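Local coordinates for outer membrane protein SusF (Bacteroides thetaiotaomicron, PDB 4FE9) that binds starch at the cell surface through its carbohydrate-binding modules, before the glycan is carried into the periplasm for degradation, at residues H76-S81 against D96-E101; S81-E84 against F88-A91; V49-L54 against V136-Q141; S63-N68 against I129-N134. All coordinates share one frame; numbering follows the deposited sequence.

Contact 1: residues H76-S81 against D96-E101; sequences HTIPFS and DSVTQE
Val-98 reaches out from its helix and rests its two methyl groups against the extended chain at His-76 to Ile-78. With chi1 at 166°, CG1 stands anti to the backbone N and CG2 anti to the carbonyl carbon, and this splits the branches between two targets. CG1 meets the methylene of His-76, 3.9 Å from CB, and reaches the imidazole only obliquely. CG2 lies 3.8 Å from the carbonyl oxygen of Thr-77, while Ile-78 CD1 comes within 4.4 Å of the same methyl. Ile-78 gets its tip there because its side chain is stretched out, with chi1 at -179°. No hydrogen bond crosses the contact, so the grip is purely van der Waals. Two polar groups are held away from the interface: His-76 ND1 is weakly bonded to Leu-72 O, and Gln-100 NE2 donates to Asp-96 OD1 at 2.8 Å, one helical turn away, reaching that oxygen from above the carboxylate plane. The loop thus lies along helix 92-102, where His-76 also touches Ala-102 and Ile-78 touches Leu-95. From strand 64-72, Leu-72 packs on both Val-98 and Ile-78, and Val-90 of strand 87-91 closes in on Ile-78.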
loop_
_atom_site.group_PDB
_atom_site.type_symbol
_atom_site.label_atom_id
_atom_site.label_comp_id
_atom_site.label_asym_id
_atom_site.label_seq_id
_atom_site.Cartn_x
_atom_site.Cartn_y
_atom_site.Cartn_z
ATOM N N HIS A 76 9.232 -9.519 -19.860
ATOM C CA HIS A 76 10.084 -10.498 -19.213
ATOM C C HIS A 76 10.819 -11.281 -20.257
ATOM O O HIS A 76 10.219 -11.789 -21.187
ATOM C CB HIS A 76 9.247 -11.448 -18.333
ATOM C CG HIS A 76 8.457 -10.745 -17.264
ATOM N ND1 HIS A 76 7.187 -10.235 -17.483
ATOM C CD2 HIS A 76 8.768 -10.440 -15.977
ATOM C CE1 HIS A 76 6.732 -9.696 -16.360
ATOM N NE2 HIS A 76 7.684 -9.772 -15.444
ATOM N N THR A 77 12.111 -11.455 -20.068
ATOM C CA THR A 77 12.880 -12.298 -20.956
ATOM C C THR A 77 13.236 -13.590 -20.243
ATOM O O THR A 77 13.060 -13.710 -19.027
ATOM C CB THR A 77 14.178 -11.609 -21.405
ATOM O OG1 THR A 77 14.888 -11.179 -20.248
ATOM C CG2 THR A 77 13.867 -10.375 -22.301
ATOM N N ILE A 78 13.746 -14.533 -21.009
ATOM C CA ILE A 78 14.037 -15.872 -20.558
ATOM C C ILE A 78 15.074 -16.411 -21.554
ATOM O O ILE A 78 14.956 -16.166 -22.755
ATOM C CB ILE A 78 12.768 -16.781 -20.670
ATOM C CG1 ILE A 78 13.069 -18.184 -20.165
ATOM C CG2 ILE A 78 12.274 -16.869 -22.157
ATOM C CD1 ILE A 78 11.797 -18.948 -19.701
ATOM N N PRO A 79 16.106 -17.116 -21.057
ATOM C CA PRO A 79 16.974 -17.893 -21.929
ATOM C C PRO A 79 16.148 -18.850 -22.831
ATOM O O PRO A 79 15.238 -19.501 -22.356
ATOM C CB PRO A 79 17.832 -18.707 -20.940
ATOM C CG PRO A 79 17.801 -17.907 -19.666
ATOM C CD PRO A 79 16.450 -17.263 -19.628
ATOM N N PHE A 80 16.573 -19.033 -24.074
ATOM C CA PHE A 80 15.810 -19.881 -24.998
ATOM C C PHE A 80 16.733 -20.447 -26.023
ATOM O O PHE A 80 17.854 -19.943 -26.195
ATOM C CB PHE A 80 14.641 -19.083 -25.665
ATOM C CG PHE A 80 15.099 -18.037 -26.650
ATOM C CD1 PHE A 80 15.529 -16.779 -26.207
ATOM C CD2 PHE A 80 15.211 -18.346 -28.019
ATOM C CE1 PHE A 80 15.989 -15.812 -27.122
ATOM C CE2 PHE A 80 15.804 -17.445 -28.920
ATOM C CZ PHE A 80 16.157 -16.162 -28.489
ATOM N N SER A 81 16.321 -21.537 -26.658
ATOM C CA SER A 81 17.025 -22.031 -27.815
ATOM C C SER A 81 16.012 -22.318 -28.922
ATOM O O SER A 81 14.817 -22.316 -28.676
ATOM C CB SER A 81 17.804 -23.303 -27.453
ATOM O OG SER A 81 16.904 -24.377 -27.216
ATOM N N ASP A 96 8.820 -21.550 -15.315
ATOM C CA ASP A 96 8.091 -21.546 -14.039
ATOM C C ASP A 96 8.503 -20.351 -13.175
ATOM O O ASP A 96 7.676 -19.552 -12.805
ATOM C CB ASP A 96 8.338 -22.900 -13.330
ATOM C CG ASP A 96 7.578 -23.037 -11.995
ATOM O OD1 ASP A 96 6.456 -22.499 -11.856
ATOM O OD2 ASP A 96 8.142 -23.654 -11.068
ATOM N N SER A 97 9.811 -20.125 -13.049
ATOM C CA SER A 97 10.341 -18.935 -12.355
ATOM C C SER A 97 9.835 -17.634 -12.956
ATOM O O SER A 97 9.478 -16.693 -12.248
ATOM C CB SER A 97 11.885 -18.949 -12.371
ATOM O OG SER A 97 12.376 -19.909 -11.463
ATOM N N VAL A 98 9.887 -17.535 -14.265
ATOM C CA VAL A 98 9.507 -16.294 -14.886
ATOM C C VAL A 98 7.989 -16.056 -14.731
ATOM O O VAL A 98 7.538 -14.916 -14.577
ATOM C CB VAL A 98 9.968 -16.262 -16.384
ATOM C CG1 VAL A 98 9.290 -15.158 -17.111
ATOM C CG2 VAL A 98 11.498 -16.074 -16.449
ATOM N N THR A 99 7.206 -17.143 -14.750
ATOM C CA THR A 99 5.757 -17.042 -14.609
ATOM C C THR A 99 5.413 -16.487 -13.203
ATOM O O THR A 99 4.552 -15.596 -13.054
ATOM C CB THR A 99 5.054 -18.460 -14.799
ATOM O OG1 THR A 99 5.243 -18.919 -16.147
ATOM C CG2 THR A 99 3.533 -18.343 -14.538
ATOM N N GLN A 100 6.161 -16.942 -12.196
ATOM C CA GLN A 100 5.840 -16.589 -10.810
ATOM C C GLN A 100 6.254 -15.139 -10.526
ATOM O O GLN A 100 5.486 -14.388 -10.012
ATOM C CB GLN A 100 6.494 -17.593 -9.842
ATOM C CG GLN A 100 5.944 -19.049 -9.989
ATOM C CD GLN A 100 6.519 -20.012 -8.945
ATOM O OE1 GLN A 100 6.718 -19.640 -7.817
ATOM N NE2 GLN A 100 6.693 -21.276 -9.324
ATOM N N GLU A 101 7.359 -14.715 -11.112
ATOM C CA GLU A 101 7.729 -13.287 -11.118
ATOM C C GLU A 101 6.728 -12.378 -11.814
ATOM O O GLU A 101 6.247 -11.419 -11.218
ATOM C CB GLU A 101 9.112 -13.086 -11.715
ATOM C CG GLU A 101 10.181 -13.714 -10.886
ATOM C CD GLU A 101 10.532 -12.869 -9.647
ATOM O OE1 GLU A 101 9.963 -11.743 -9.484
ATOM O OE2 GLU A 101 11.390 -13.328 -8.845
#

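Contact 2: residues S81-E84 against F88-A91; sequences SMTE and FKVA
Ser-81 and Lys-89 form an antiparallel hydrogen-bonded pair in which each backbone donor and acceptor is used by the other residue. Ser-81 N donates to Lys-89 O at 2.9 Å, and Lys-89 N to Ser-81 O at 2.8 Å. Ser-81 O also receives a CA-H...O contact from Phe-88 CA. The following pair, Met-82 with Phe-88, is non-hydrogen-bonded, and Phe-88 turns its backbone to strand 48-57, its N reaching Ala-52 O. Here the side chains do the work. Met-82 runs alongside Phe-88 with CG anti to the backbone N (chi1 172°), which lays CG over one ring face, 4.2 Å from the centroid, and sets SD obliquely 3.7 Å from CZ, a Met-aromatic contact. Both side chains also pack on Val-67 of strand 64-72. An alanine in place of Phe-88 would probably leave Met-82 CG and SD without the surface they lie on and open a gap beside Val-67. Lys-89 points to the same face as Ser-81, and just past the strand Thr-83 CG2 lies against its CE at 3.3 Å, closer than usual van der Waals contact, the two chains crossing at about a right angle. Thr-83 OG1 accepts from Val-87 N and, weakly, from Asp-85 N, tying the connection together. The whole is a short beta hairpin, strands 81-82 and 87-91, on the edge of the N-terminal domain's sheet.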
loop_
_atom_site.group_PDB
_atom_site.type_symbol
_atom_site.label_atom_id
_atom_site.label_comp_id
_atom_site.label_asym_id
_atom_site.label_seq_id
_atom_site.Cartn_x
_atom_site.Cartn_y
_atom_site.Cartn_z
ATOM N N SER A 81 16.321 -21.537 -26.658
ATOM C CA SER A 81 17.025 -22.031 -27.815
ATOM C C SER A 81 16.012 -22.318 -28.922
ATOM O O SER A 81 14.817 -22.316 -28.676
ATOM C CB SER A 81 17.804 -23.303 -27.453
ATOM O OG SER A 81 16.904 -24.377 -27.216
ATOM N N MET A 82 16.489 -22.462 -30.152
ATOM C CA MET A 82 15.592 -22.648 -31.289
ATOM C C MET A 82 16.117 -23.797 -32.147
ATOM O O MET A 82 17.295 -23.884 -32.364
ATOM C CB MET A 82 15.503 -21.336 -32.101
ATOM C CG MET A 82 14.758 -21.463 -33.420
ATOM S SD MET A 82 14.920 -19.989 -34.508
ATOM C CE MET A 82 16.514 -20.355 -35.330
ATOM N N THR A 83 15.284 -24.798 -32.431
ATOM C CA THR A 83 15.799 -26.016 -33.067
ATOM C C THR A 83 15.947 -25.787 -34.579
ATOM O O THR A 83 15.489 -24.758 -35.101
ATOM C CB THR A 83 14.889 -27.183 -32.856
ATOM O OG1 THR A 83 13.669 -26.976 -33.589
ATOM C CG2 THR A 83 14.579 -27.376 -31.359
ATOM N N GLU A 84 16.416 -26.810 -35.293
ATOM C CA GLU A 84 16.620 -26.690 -36.744
ATOM C C GLU A 84 15.295 -26.501 -37.459
ATOM O O GLU A 84 15.228 -25.833 -38.484
ATOM C CB GLU A 84 17.334 -27.919 -37.295
ATOM C CG GLU A 84 18.864 -27.812 -37.223
ATOM C CD GLU A 84 19.578 -28.910 -38.027
ATOM O OE1 GLU A 84 20.707 -29.296 -37.631
ATOM O OE2 GLU A 84 19.016 -29.363 -39.068
ATOM N N PHE A 88 10.870 -23.225 -30.617
ATOM C CA PHE A 88 11.473 -22.469 -29.514
ATOM C C PHE A 88 11.344 -23.212 -28.199
ATOM O O PHE A 88 10.241 -23.668 -27.818
ATOM C CB PHE A 88 10.833 -21.077 -29.415
ATOM C CG PHE A 88 11.025 -20.250 -30.645
ATOM C CD1 PHE A 88 12.154 -19.425 -30.766
ATOM C CD2 PHE A 88 10.261 -20.487 -31.777
ATOM C CE1 PHE A 88 12.437 -18.773 -31.968
ATOM C CE2 PHE A 88 10.530 -19.828 -32.982
ATOM C CZ PHE A 88 11.626 -18.979 -33.076
ATOM N N LYS A 89 12.487 -23.448 -27.562
ATOM C CA LYS A 89 12.558 -24.241 -26.315
ATOM C C LYS A 89 13.049 -23.374 -25.160
ATOM O O LYS A 89 13.959 -22.530 -25.339
ATOM C CB LYS A 89 13.528 -25.397 -26.498
ATOM C CG LYS A 89 13.075 -26.473 -27.452
ATOM C CD LYS A 89 13.844 -27.748 -27.171
ATOM C CE LYS A 89 13.929 -28.612 -28.403
ATOM N NZ LYS A 89 14.117 -30.055 -28.067
ATOM N N VAL A 90 12.519 -23.629 -23.957
ATOM C CA VAL A 90 13.026 -23.016 -22.756
ATOM C C VAL A 90 13.179 -24.092 -21.686
ATOM O O VAL A 90 12.541 -25.149 -21.763
ATOM C CB VAL A 90 12.085 -21.889 -22.222
ATOM C CG1 VAL A 90 12.049 -20.701 -23.212
ATOM C CG2 VAL A 90 10.661 -22.433 -21.975
ATOM N N ALA A 91 14.009 -23.818 -20.679
ATOM C CA ALA A 91 14.105 -24.703 -19.520
ATOM C C ALA A 91 12.839 -24.533 -18.671
ATOM O O ALA A 91 12.436 -23.420 -18.376
ATOM C CB ALA A 91 15.414 -24.358 -18.640
#

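Contact 3: residues V49-L54 against V136-Q141; sequences VEIAKL and VSITLQ. With EDO (1,2-ethanediol), chain D.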
loop_
_atom_site.group_PDB
_atom_site.type_symbol
_atom_site.label_atom_id
_atom_site.label_comp_id
_atom_site.label_asym_id
_atom_site.label_seq_id
_atom_site.Cartn_x
_atom_site.Cartn_y
_atom_site.Cartn_z
ATOM N N VAL A 49 10.851 -27.391 -22.420
ATOM C CA VAL A 49 9.555 -27.464 -23.099
ATOM C C VAL A 49 9.584 -26.648 -24.380
ATOM O O VAL A 49 10.279 -25.643 -24.459
ATOM C CB VAL A 49 8.423 -26.919 -22.195
ATOM C CG1 VAL A 49 8.122 -27.931 -21.050
ATOM C CG2 VAL A 49 8.821 -25.579 -21.606
ATOM N N GLU A 50 8.777 -27.058 -25.354
ATOM C CA GLU A 50 8.606 -26.325 -26.588
ATOM C C GLU A 50 7.435 -25.439 -26.457
ATOM O O GLU A 50 6.279 -25.921 -26.425
ATOM C CB GLU A 50 8.331 -27.301 -27.726
ATOM C CG GLU A 50 9.024 -28.628 -27.562
ATOM C CD GLU A 50 9.074 -29.450 -28.875
ATOM O OE1 GLU A 50 8.080 -29.449 -29.639
ATOM O OE2 GLU A 50 10.080 -30.145 -29.104
ATOM N N ILE A 51 7.660 -24.134 -26.561
ATOM C CA ILE A 51 6.582 -23.209 -26.270
ATOM C C ILE A 51 5.988 -22.513 -27.502
ATOM O O ILE A 51 4.886 -21.949 -27.436
ATOM C CB ILE A 51 6.963 -22.205 -25.174
ATOM C CG1 ILE A 51 8.125 -21.332 -25.627
ATOM C CG2 ILE A 51 7.331 -22.942 -23.896
ATOM C CD1 ILE A 51 8.406 -20.163 -24.664
ATOM N N ALA A 52 6.704 -22.566 -28.622
ATOM C CA ALA A 52 6.257 -21.913 -29.821
ATOM C C ALA A 52 6.991 -22.474 -31.041
ATOM O O ALA A 52 8.001 -23.184 -30.906
ATOM C CB ALA A 52 6.435 -20.384 -29.717
ATOM N N LYS A 53 6.448 -22.212 -32.222
ATOM C CA LYS A 53 7.033 -22.719 -33.465
ATOM C C LYS A 53 6.827 -21.668 -34.543
ATOM O O LYS A 53 5.805 -21.008 -34.558
ATOM C CB LYS A 53 6.354 -24.033 -33.863
ATOM C CG LYS A 53 6.916 -24.705 -35.110
ATOM C CD LYS A 53 6.135 -26.026 -35.404
ATOM C CE LYS A 53 6.601 -26.696 -36.718
ATOM N NZ LYS A 53 8.034 -26.452 -36.952
ATOM N N LEU A 54 7.867 -21.406 -35.344
ATOM C CA LEU A 54 7.698 -20.628 -36.564
ATOM C C LEU A 54 7.158 -21.507 -37.665
ATOM O O LEU A 54 7.787 -22.478 -38.047
ATOM C CB LEU A 54 9.035 -20.003 -37.018
ATOM C CG LEU A 54 8.958 -19.338 -38.396
ATOM C CD1 LEU A 54 8.024 -18.151 -38.321
ATOM C CD2 LEU A 54 10.324 -18.910 -38.845
ATOM N N VAL A 136 1.578 -15.523 -29.547
ATOM C CA VAL A 136 0.875 -16.756 -29.220
ATOM C C VAL A 136 0.795 -16.918 -27.683
ATOM O O VAL A 136 1.444 -16.152 -26.948
ATOM C CB VAL A 136 1.568 -17.994 -29.839
ATOM C CG1 VAL A 136 1.654 -17.848 -31.396
ATOM C CG2 VAL A 136 2.948 -18.192 -29.260
ATOM N N SER A 137 -0.037 -17.869 -27.221
ATOM C CA SER A 137 -0.437 -17.997 -25.780
ATOM C C SER A 137 -0.130 -19.390 -25.363
ATOM O O SER A 137 -0.434 -20.329 -26.098
ATOM C CB SER A 137 -1.956 -17.838 -25.591
ATOM O OG SER A 137 -2.360 -16.529 -25.819
ATOM N N ILE A 138 0.407 -19.536 -24.148
ATOM C CA ILE A 138 0.347 -20.786 -23.438
ATOM C C ILE A 138 -0.043 -20.487 -21.978
ATOM O O ILE A 138 -0.223 -19.306 -21.588
ATOM C CB ILE A 138 1.714 -21.524 -23.465
ATOM C CG1 ILE A 138 2.752 -20.717 -22.698
ATOM C CG2 ILE A 138 2.206 -21.756 -24.945
ATOM C CD1 ILE A 138 3.949 -21.521 -22.338
ATOM N N THR A 139 -0.278 -21.542 -21.215
ATOM C CA THR A 139 -0.501 -21.396 -19.785
ATOM C C THR A 139 0.339 -22.363 -18.988
ATOM O O THR A 139 0.867 -23.343 -19.536
ATOM C CB THR A 139 -1.934 -21.643 -19.438
ATOM O OG1 THR A 139 -2.228 -23.044 -19.610
ATOM C CG2 THR A 139 -2.855 -20.769 -20.319
ATOM N N LEU A 140 0.605 -21.985 -17.736
ATOM C CA LEU A 140 1.421 -22.780 -16.853
ATOM C C LEU A 140 0.834 -22.653 -15.441
ATOM O O LEU A 140 0.440 -21.556 -15.013
ATOM C CB LEU A 140 2.887 -22.286 -16.859
ATOM C CG LEU A 140 3.895 -22.994 -15.936
ATOM C CD1 LEU A 140 5.302 -23.119 -16.563
ATOM C CD2 LEU A 140 3.991 -22.297 -14.576
ATOM N N GLN A 141 0.759 -23.764 -14.744
ATOM C CA GLN A 141 0.269 -23.758 -13.376
ATOM C C GLN A 141 1.387 -24.144 -12.445
ATOM O O GLN A 141 1.854 -25.293 -12.461
ATOM C CB GLN A 141 -0.883 -24.759 -13.226
ATOM C CG GLN A 141 -1.451 -24.828 -11.776
ATOM C CD GLN A 141 -2.382 -26.011 -11.587
ATOM O OE1 GLN A 141 -2.831 -26.603 -12.546
ATOM N NE2 GLN A 141 -2.608 -26.390 -10.362
HETATM C C1 EDO D . -3.744 -29.897 -10.232
HETATM O O1 EDO D . -3.969 -29.086 -9.062
HETATM C C2 EDO D . -2.298 -30.369 -10.237
HETATM O O2 EDO D . -1.897 -30.766 -8.902
#
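Between Ile-51 and Ile-138 the flat group is a peptide rather than a ring: the carbonyl oxygen of Ile-51 is touched by Ile-138 CG2 at 3.7 Å, and no aromatic face or edge takes part. The two strands face each other across the interior of the N-terminal domain, consistent with an Ig-like (E-set) fold; no hydrogen bond joins them, and the nearest CA atoms, of Ile-51 and Ile-138, are 7.3 Å apart. Ile-138 carries CG1 between its backbone N and carbonyl carbon (chi1 65°), which sends CD1 obliquely across to Ile-51 CG2, 4.0 Å away, while CG2 comes up beyond the carbonyl oxygen of Ile-51. One step along, Val-136 CG2 meets the methyl of Ala-52, CB to CG2 4.1 Å. Ile-51 departs from extended geometry (psi -16°), and both it and Ala-52 bond to Phe-88 of the next strand, consistent with a beta bulge. Around this core Val-90 packs on Ile-51, Phe-31 on Val-136, and Leu-95 of helix 92-102 on Val-49 and Leu-140. At the far end of strand 128-141, Gln-141 NE2 bonds to Ser-108 OG and, weakly, to O1 of an ethanediol, probably from the crystallisation liquor, 3.3 Å from NE2.

Contact 4: residues S63-N68 against I129-N134; sequences SKIAVN and IQLVGN
The backbones carrying Ile-65 and Leu-131 stay well apart, 9.3 Å between their CA atoms, with no hydrogen bond across. Strand 111-122 accounts for the separation: Ala-66 and Asn-68 bond to its Ser-120 and Asn-118, and Leu-131 to its Ala-119, so these segments are both its neighbours rather than each other's. At Asn-68 the chain turns a corner. Leu-131 points toward the other segment, and the Ile-65 side chain bends across to it, chi1 and chi2 both near -60°, until the two CD1 methyls meet at 3.9 Å. The side chains cross there at about a right angle, in a single methyl-to-methyl touch. At the polar end, Asn-68 ND2 and Gln-130 OE1 are 4.3 Å apart and not bonded, yet both amide nitrogens, Asn-68 ND2 and Gln-130 NE2, donate to Asn-118 OD1, which bridges them. Gln-130 curls back so that NE2 also donates to Leu-131 O at 2.9 Å, from above that carbonyl plane, which, with the bond to Asn-118, probably holds the amide in its rotation. Beyond the methyl pair, Leu-54 and Thr-57 of strand 48-57 back Ile-65 and Leu-131 respectively, and Leu-27 and Ala-29 of strand 27-33 pack on Leu-131.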
loop_
_atom_site.group_PDB
_atom_site.type_symbol
_atom_site.label_atom_id
_atom_site.label_comp_id
_atom_site.label_asym_id
_atom_site.label_seq_id
_atom_site.Cartn_x
_atom_site.Cartn_y
_atom_site.Cartn_z
ATOM N N SER A 63 16.967 -18.369 -46.417
ATOM C CA SER A 63 17.162 -17.459 -45.268
ATOM C C SER A 63 17.357 -18.209 -43.939
ATOM O O SER A 63 16.579 -19.085 -43.597
ATOM C CB SER A 63 15.971 -16.518 -45.136
ATOM O OG SER A 63 15.729 -15.845 -46.350
ATOM N N LYS A 64 18.260 -17.708 -43.118
ATOM C CA LYS A 64 18.331 -18.103 -41.727
ATOM C C LYS A 64 17.391 -17.236 -40.899
ATOM O O LYS A 64 17.045 -16.139 -41.301
ATOM C CB LYS A 64 19.755 -17.913 -41.213
ATOM C CG LYS A 64 20.649 -19.101 -41.419
ATOM C CD LYS A 64 21.916 -18.894 -40.635
ATOM C CE LYS A 64 22.983 -19.811 -41.085
ATOM N NZ LYS A 64 24.254 -19.439 -40.417
ATOM N N ILE A 65 17.025 -17.727 -39.717
ATOM C CA ILE A 65 16.175 -16.979 -38.788
ATOM C C ILE A 65 17.014 -16.578 -37.584
ATOM O O ILE A 65 17.659 -17.416 -36.982
ATOM C CB ILE A 65 14.983 -17.838 -38.309
ATOM C CG1 ILE A 65 14.082 -18.254 -39.502
ATOM C CG2 ILE A 65 14.186 -17.115 -37.216
ATOM C CD1 ILE A 65 13.466 -17.079 -40.270
ATOM N N ALA A 66 17.017 -15.282 -37.255
ATOM C CA ALA A 66 17.626 -14.806 -36.010
ATOM C C ALA A 66 16.554 -14.273 -35.109
ATOM O O ALA A 66 15.665 -13.543 -35.559
ATOM C CB ALA A 66 18.663 -13.699 -36.298
ATOM N N VAL A 67 16.712 -14.492 -33.812
ATOM C CA VAL A 67 15.709 -14.018 -32.860
ATOM C C VAL A 67 16.200 -12.812 -32.133
ATOM O O VAL A 67 17.187 -12.888 -31.429
ATOM C CB VAL A 67 15.250 -15.159 -31.852
ATOM C CG1 VAL A 67 14.141 -14.664 -30.946
ATOM C CG2 VAL A 67 14.772 -16.343 -32.612
ATOM N N ASN A 68 15.592 -11.653 -32.429
ATOM C CA ASN A 68 15.995 -10.359 -31.836
ATOM C C ASN A 68 15.473 -10.224 -30.413
ATOM O O ASN A 68 16.073 -9.554 -29.590
ATOM C CB ASN A 68 15.431 -9.162 -32.664
ATOM C CG ASN A 68 15.785 -9.251 -34.104
ATOM O OD1 ASN A 68 16.923 -9.590 -34.449
ATOM N ND2 ASN A 68 14.779 -9.124 -34.969
ATOM N N ILE A 129 16.641 -8.904 -42.098
ATOM C CA ILE A 129 15.423 -8.234 -42.498
ATOM C C ILE A 129 14.303 -8.598 -41.547
ATOM O O ILE A 129 14.066 -9.760 -41.299
ATOM C CB ILE A 129 15.035 -8.605 -43.958
ATOM C CG1 ILE A 129 16.128 -8.114 -44.913
ATOM C CG2 ILE A 129 13.733 -7.969 -44.348
ATOM C CD1 ILE A 129 16.602 -9.198 -45.863
ATOM N N GLN A 130 13.638 -7.572 -41.015
ATOM C CA GLN A 130 12.649 -7.707 -39.943
ATOM C C GLN A 130 11.437 -8.565 -40.396
ATOM O O GLN A 130 10.921 -8.389 -41.511
ATOM C CB GLN A 130 12.171 -6.302 -39.546
ATOM C CG GLN A 130 11.067 -6.261 -38.568
ATOM C CD GLN A 130 11.536 -6.608 -37.163
ATOM O OE1 GLN A 130 12.397 -5.915 -36.586
ATOM N NE2 GLN A 130 11.042 -7.728 -36.633
ATOM N N LEU A 131 11.059 -9.544 -39.583
ATOM C CA LEU A 131 9.759 -10.253 -39.766
ATOM C C LEU A 131 8.687 -9.693 -38.858
ATOM O O LEU A 131 8.930 -9.460 -37.670
ATOM C CB LEU A 131 9.928 -11.774 -39.542
ATOM C CG LEU A 131 11.087 -12.408 -40.324
ATOM C CD1 LEU A 131 11.418 -13.792 -39.864
ATOM C CD2 LEU A 131 10.861 -12.378 -41.845
ATOM N N VAL A 132 7.528 -9.360 -39.423
ATOM C CA VAL A 132 6.382 -8.967 -38.597
ATOM C C VAL A 132 5.485 -10.193 -38.335
ATOM O O VAL A 132 4.969 -10.821 -39.286
ATOM C CB VAL A 132 5.534 -7.816 -39.254
ATOM C CG1 VAL A 132 4.348 -7.455 -38.359
ATOM C CG2 VAL A 132 6.394 -6.580 -39.519
ATOM N N GLY A 133 5.452 -10.639 -37.082
ATOM C CA GLY A 133 4.745 -11.872 -36.748
ATOM C C GLY A 133 3.677 -11.622 -35.706
ATOM O O GLY A 133 3.546 -10.513 -35.206
ATOM N N ASN A 134 2.935 -12.669 -35.341
ATOM C CA ASN A 134 1.868 -12.528 -34.349
ATOM C C ASN A 134 2.400 -12.973 -32.972
ATOM O O ASN A 134 3.382 -13.673 -32.905
ATOM C CB ASN A 134 0.700 -13.429 -34.747
ATOM C CG ASN A 134 1.156 -14.845 -35.067
ATOM O OD1 ASN A 134 2.130 -15.034 -35.784
ATOM N ND2 ASN A 134 0.585 -15.810 -34.389
#

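Overall arrangement
Read from the N terminus, the four contacts nest without crossing. Contact 3 closes the longest loop, from strand 48-57 to the last part of strand 128-141, and contact 4 lies inside it, joining strand 64-72 to an earlier part of that same strand. Within contact 4 sits contact 1, which brings the loop after strand 64-72 against helix 92-102. Contact 2 is innermost, a hairpin that begins at Ser-81, where segment 76-81 of contact 1 ends. Strand 87-91 connects the set: it bonds to strand 48-57 of contact 3, its Phe-88 packs on Val-67 of contact 4, and it leads directly into helix 92-102. Together they tie one N-terminal domain, away from the starch-binding sites.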